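Local coordinates for protein alanine racemase, biosynthetic (Pseudomonas aeruginosa PAO1, PDB 6A2F) that belongs to the alanine racemase family, which joins an N-terminal TIM-barrel domain carrying a pyridoxal phosphate cofactor to a C-terminal domain rich in beta strands, at residues Asn119-Leu124 and Phe186-Leu191; Ala12-Tyr17 and Val46-Asp51. All blocks are in the same frame, centred on the assembly; numbering follows the deposited sequence.

In the fold
Reading from the N terminus, interaction 2 comes first: 46-51 returns to 12-17 after 28 intervening residues, which include strand 28-32, so two helices flanking one barrel strand are brought together. The chain then runs on through further strands and helices before interaction 1 opens at 119-124 and closes at 186-191, a loop of 61 residues that contains strand 151-157. The two loops follow one another in series, neither nested nor crossed. The centres of interactions 1 and 2 lie about 24 Å apart, and the nearest atoms of interactions 1 and 2 about 12 Å apart. Both belong to the N-terminal TIM-barrel domain: interaction 2 joins helices around the barrel, whereas interaction 1 spans between strands of its wall.

Interaction 1. Residues Asn119-Leu124 and Phe186-Leu191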
# COMPACT_ATOMS: atom_id res chain seq x y z
N ASN A 119 -7.73 26.83 19.15
CA ASN A 119 -6.28 26.80 19.36
C ASN A 119 -5.59 26.81 18.00
O ASN A 119 -5.94 26.03 17.11
CB ASN A 119 -5.85 25.59 20.18
CG ASN A 119 -6.50 25.55 21.55
OD1 ASN A 119 -6.79 26.58 22.15
ND2 ASN A 119 -6.73 24.34 22.04
N VAL A 120 -4.63 27.71 17.85
CA VAL A 120 -3.89 27.90 16.61
C VAL A 120 -2.41 27.61 16.85
O VAL A 120 -1.80 28.18 17.76
CB VAL A 120 -4.08 29.33 16.05
CG1 VAL A 120 -3.20 29.56 14.83
CG2 VAL A 120 -5.54 29.60 15.71
N TRP A 121 -1.86 26.70 16.05
CA TRP A 121 -0.44 26.37 16.08
C TRP A 121 0.21 26.92 14.82
O TRP A 121 -0.13 26.50 13.71
CB TRP A 121 -0.24 24.85 16.15
CG TRP A 121 -0.79 24.19 17.39
CD1 TRP A 121 -2.10 23.98 17.69
CD2 TRP A 121 -0.03 23.65 18.48
NE1 TRP A 121 -2.22 23.34 18.90
CE2 TRP A 121 -0.96 23.13 19.41
CE3 TRP A 121 1.34 23.56 18.77
CZ2 TRP A 121 -0.56 22.52 20.61
CZ3 TRP A 121 1.73 22.96 19.97
CH2 TRP A 121 0.78 22.44 20.87
N LEU A 122 1.11 27.88 14.99
CA LEU A 122 1.86 28.45 13.88
C LEU A 122 3.04 27.55 13.59
O LEU A 122 3.81 27.21 14.50
CB LEU A 122 2.35 29.86 14.22
CG LEU A 122 1.35 31.02 14.28
CD1 LEU A 122 2.01 32.27 14.81
CD2 LEU A 122 0.75 31.28 12.90
N LYS A 123 3.18 27.16 12.33
CA LYS A 123 4.24 26.24 11.95
C LYS A 123 5.47 26.95 11.42
O LYS A 123 5.42 27.67 10.42
CB LYS A 123 3.75 25.20 10.93
CG LYS A 123 4.78 24.12 10.64
CD LYS A 123 4.23 23.00 9.78
CE LYS A 123 3.21 22.16 10.53
NZ LYS A 123 2.69 21.07 9.67
N LEU A 124 6.58 26.74 12.11
CA LEU A 124 7.88 27.19 11.67
C LEU A 124 8.51 26.16 10.75
O LEU A 124 8.56 24.97 11.08
CB LEU A 124 8.79 27.43 12.88
CG LEU A 124 10.28 27.69 12.62
CD1 LEU A 124 10.50 29.07 12.00
CD2 LEU A 124 11.06 27.54 13.91
N PHE A 186 3.90 32.41 23.54
CA PHE A 186 3.26 31.19 23.06
C PHE A 186 2.65 30.42 24.23
O PHE A 186 3.27 30.30 25.29
CB PHE A 186 4.27 30.29 22.35
CG PHE A 186 4.62 30.73 20.96
CD1 PHE A 186 3.65 30.78 19.96
CD2 PHE A 186 5.93 31.07 20.62
CE1 PHE A 186 3.97 31.17 18.67
CE2 PHE A 186 6.26 31.46 19.33
CZ PHE A 186 5.27 31.51 18.35
N ASP A 187 1.44 29.90 24.03
CA ASP A 187 0.78 29.10 25.05
C ASP A 187 1.36 27.70 25.12
O ASP A 187 1.52 27.13 26.20
CB ASP A 187 -0.72 29.04 24.79
CG ASP A 187 -1.39 30.39 24.92
OD1 ASP A 187 -1.47 30.90 26.06
OD2 ASP A 187 -1.81 30.95 23.89
N GLN A 188 1.68 27.14 23.95
CA GLN A 188 2.25 25.79 23.85
C GLN A 188 3.32 25.74 22.77
O GLN A 188 3.23 26.42 21.74
CB GLN A 188 1.17 24.74 23.52
CG GLN A 188 -0.13 24.83 24.30
CD GLN A 188 -0.04 24.31 25.73
OE1 GLN A 188 -0.99 24.42 26.49
NE2 GLN A 188 1.09 23.73 26.10
N ARG A 189 4.34 24.92 23.02
CA ARG A 189 5.42 24.72 22.06
C ARG A 189 5.56 23.23 21.82
O ARG A 189 5.53 22.44 22.77
CB ARG A 189 6.74 25.29 22.58
CG ARG A 189 6.65 26.68 23.20
CD ARG A 189 7.94 27.04 23.90
NE ARG A 189 7.71 27.41 25.30
CZ ARG A 189 8.06 26.67 26.35
NH1 ARG A 189 8.67 25.50 26.20
NH2 ARG A 189 7.79 27.12 27.58
N SER A 190 5.68 22.85 20.55
CA SER A 190 5.81 21.44 20.19
C SER A 190 6.84 21.28 19.09
O SER A 190 6.76 21.95 18.05
CB SER A 190 4.47 20.87 19.75
OG SER A 190 4.57 19.49 19.49
N LEU A 191 7.80 20.38 19.32
CA LEU A 191 8.92 20.17 18.39
C LEU A 191 9.29 18.69 18.19
O LEU A 191 9.78 18.31 17.13
CB LEU A 191 10.14 20.97 18.87
CG LEU A 191 11.50 20.90 18.15
CD1 LEU A 191 11.40 21.26 16.67
CD2 LEU A 191 12.48 21.81 18.86
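The benzo end of the Trp121 indole carries this contact, its CH2 and CZ3 meeting the beta carbons of Gln188 and Ser190. CH2 of Trp121 meets CB of Gln188 at 3.5 Å, and CZ3 of Trp121 comes equally near CB of Ser190, at 3.5 Å. Both carbons approach the ring obliquely, while the backbone N of Ser190 lies at the ring edge, in its plane. A long, flat side chain suits position 121, because the nearest CA atoms, those of Trp121 and Gln188, are 8.2 Å apart; short Ser190 lets the indole come close to the backbone. The chain of Gln188 bends at chi2 and its end leads away from strand 118-123, so that CB, not the amide, meets the indole. A smaller apolar contact is made by the next residue of strand 118-123, Leu122, whose CD1 lies 4.5 Å from CE1 at the edge of the Phe186 ring.

Torsions and outside partners set these groups in place. Trp121 has CG anti to its carbonyl carbon (chi1 -63°), and in Ser190 OG is anti to the backbone N (chi1 -176°). NE1 of Trp121 is hydrogen-bonded to Asp97 OD2, and OG of Ser190 to Trp207 O and Arg209 NH1.

Strand 151-157 lies between strands 118-123 and 189-190 in the parallel barrel sheet, so side chains make the link. No hydrogen bond crosses between the segments: their cohesion is van der Waals contact, while the polar NE1 of Trp121 and OG of Ser190 are satisfied by other parts of the barrel.

Interaction 2. Residues Ala12-Tyr17 and Val46-Asp51; sequences AIRHNY and VTALHD
In the TIM barrel of the N-terminal domain, helices 10-22 and 42-48 precede and follow strand 28-32, and here the first packs against the C-terminal end of the second. Leu49, the first residue to leave helical backbone angles there, does most of the work. With CG anti to its carbonyl carbon (chi1 -62°), its branched tip reaches between turns of the other helix. CD1 of Leu49 meets CG2 of Ile13 at 3.9 Å, the two side chains crossing at about a right angle. The other methyl, CD2 of Leu49, lies 3.8 Å from CB of Tyr17 and also touches the backbone CA of Arg14. A forked aliphatic residue suits this place because its two methyls can meet different residues; Leu49 and Tyr17 both also rest on Ala31 of strand 28-32.

Beside this apolar group, small Ala48 lets the long chain of exposed Arg14 pass close by. NE of Arg14 forms a salt bridge with Asp52. The phenol of Tyr17 bonds through OH to Ala29 O and Asp54 N. The carbonyl O of Ala48 sits over one face of the Arg14 guanidinium, 3.5 Å from NE, at an angle too poor for a hydrogen bond.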
# COMPACT_ATOMS: atom_id res chain seq x y z
N ALA A 12 -0.07 -3.07 23.89
CA ALA A 12 1.31 -2.70 23.55
C ALA A 12 1.39 -1.21 23.18
O ALA A 12 2.36 -0.52 23.53
CB ALA A 12 1.85 -3.57 22.43
N ILE A 13 0.37 -0.71 22.48
CA ILE A 13 0.28 0.71 22.12
C ILE A 13 0.13 1.57 23.38
O ILE A 13 0.79 2.60 23.50
CB ILE A 13 -0.86 0.97 21.11
CG1 ILE A 13 -0.54 0.31 19.76
CG2 ILE A 13 -1.11 2.47 20.93
CD1 ILE A 13 -1.71 0.19 18.81
N ARG A 14 -0.72 1.13 24.31
CA ARG A 14 -0.86 1.79 25.61
C ARG A 14 0.49 1.85 26.34
O ARG A 14 0.86 2.89 26.88
CB ARG A 14 -1.91 1.10 26.49
CG ARG A 14 -3.34 1.19 25.96
CD ARG A 14 -4.35 0.69 26.98
NE ARG A 14 -4.63 1.69 28.01
CZ ARG A 14 -5.48 1.52 29.02
NH1 ARG A 14 -6.15 0.39 29.16
NH2 ARG A 14 -5.66 2.50 29.90
N HIS A 15 1.21 0.73 26.34
CA HIS A 15 2.55 0.64 26.93
C HIS A 15 3.53 1.62 26.30
O HIS A 15 4.22 2.36 27.01
CB HIS A 15 3.08 -0.80 26.83
CG HIS A 15 4.45 -0.98 27.41
ND1 HIS A 15 5.60 -0.73 26.68
CD2 HIS A 15 4.86 -1.40 28.63
CE1 HIS A 15 6.66 -0.97 27.44
NE2 HIS A 15 6.23 -1.38 28.63
N ASN A 16 3.59 1.63 24.97
CA ASN A 16 4.53 2.49 24.25
C ASN A 16 4.21 3.96 24.44
O ASN A 16 5.12 4.80 24.50
CB ASN A 16 4.55 2.14 22.76
CG ASN A 16 5.03 0.72 22.49
OD1 ASN A 16 5.78 0.14 23.28
ND2 ASN A 16 4.60 0.17 21.37
N TYR A 17 2.92 4.28 24.54
CA TYR A 17 2.48 5.65 24.81
C TYR A 17 2.93 6.14 26.19
O TYR A 17 3.40 7.27 26.32
CB TYR A 17 0.96 5.80 24.66
CG TYR A 17 0.51 7.22 24.89
CD1 TYR A 17 0.70 8.20 23.92
CD2 TYR A 17 -0.09 7.59 26.09
CE1 TYR A 17 0.31 9.51 24.14
CE2 TYR A 17 -0.49 8.90 26.32
CZ TYR A 17 -0.29 9.85 25.33
OH TYR A 17 -0.68 11.16 25.54
N VAL A 46 -7.59 4.75 19.02
CA VAL A 46 -8.16 5.87 19.78
C VAL A 46 -8.98 5.38 20.97
O VAL A 46 -8.92 5.96 22.06
CB VAL A 46 -8.99 6.82 18.88
CG1 VAL A 46 -9.74 7.85 19.70
CG2 VAL A 46 -8.09 7.52 17.87
N THR A 47 -9.74 4.30 20.78
CA THR A 47 -10.53 3.69 21.86
C THR A 47 -9.63 3.18 22.99
O THR A 47 -9.94 3.36 24.17
CB THR A 47 -11.43 2.56 21.32
OG1 THR A 47 -12.33 3.10 20.34
CG2 THR A 47 -12.24 1.89 22.43
N ALA A 48 -8.51 2.55 22.63
CA ALA A 48 -7.54 2.08 23.61
C ALA A 48 -6.85 3.24 24.35
O ALA A 48 -6.57 3.14 25.54
CB ALA A 48 -6.51 1.18 22.95
N LEU A 49 -6.60 4.34 23.63
CA LEU A 49 -5.97 5.54 24.20
C LEU A 49 -6.98 6.66 24.52
O LEU A 49 -6.61 7.83 24.64
CB LEU A 49 -4.88 6.08 23.25
CG LEU A 49 -3.66 5.21 22.91
CD1 LEU A 49 -2.89 5.80 21.74
CD2 LEU A 49 -2.75 5.00 24.12
N HIS A 50 -8.25 6.27 24.68
CA HIS A 50 -9.35 7.21 24.92
C HIS A 50 -9.12 8.08 26.16
O HIS A 50 -9.35 9.29 26.12
CB HIS A 50 -10.67 6.45 25.04
CG HIS A 50 -11.87 7.33 25.13
ND1 HIS A 50 -12.74 7.53 24.08
CD2 HIS A 50 -12.36 8.07 26.16
CE1 HIS A 50 -13.70 8.35 24.45
NE2 HIS A 50 -13.49 8.70 25.70
N ASP A 51 -8.66 7.46 27.24
CA ASP A 51 -8.41 8.15 28.50
C ASP A 51 -6.92 8.37 28.76
O ASP A 51 -6.55 9.35 29.40
CB ASP A 51 -9.04 7.39 29.67
CG ASP A 51 -10.51 7.06 29.42
OD1 ASP A 51 -11.28 7.98 29.09
OD2 ASP A 51 -10.89 5.87 29.55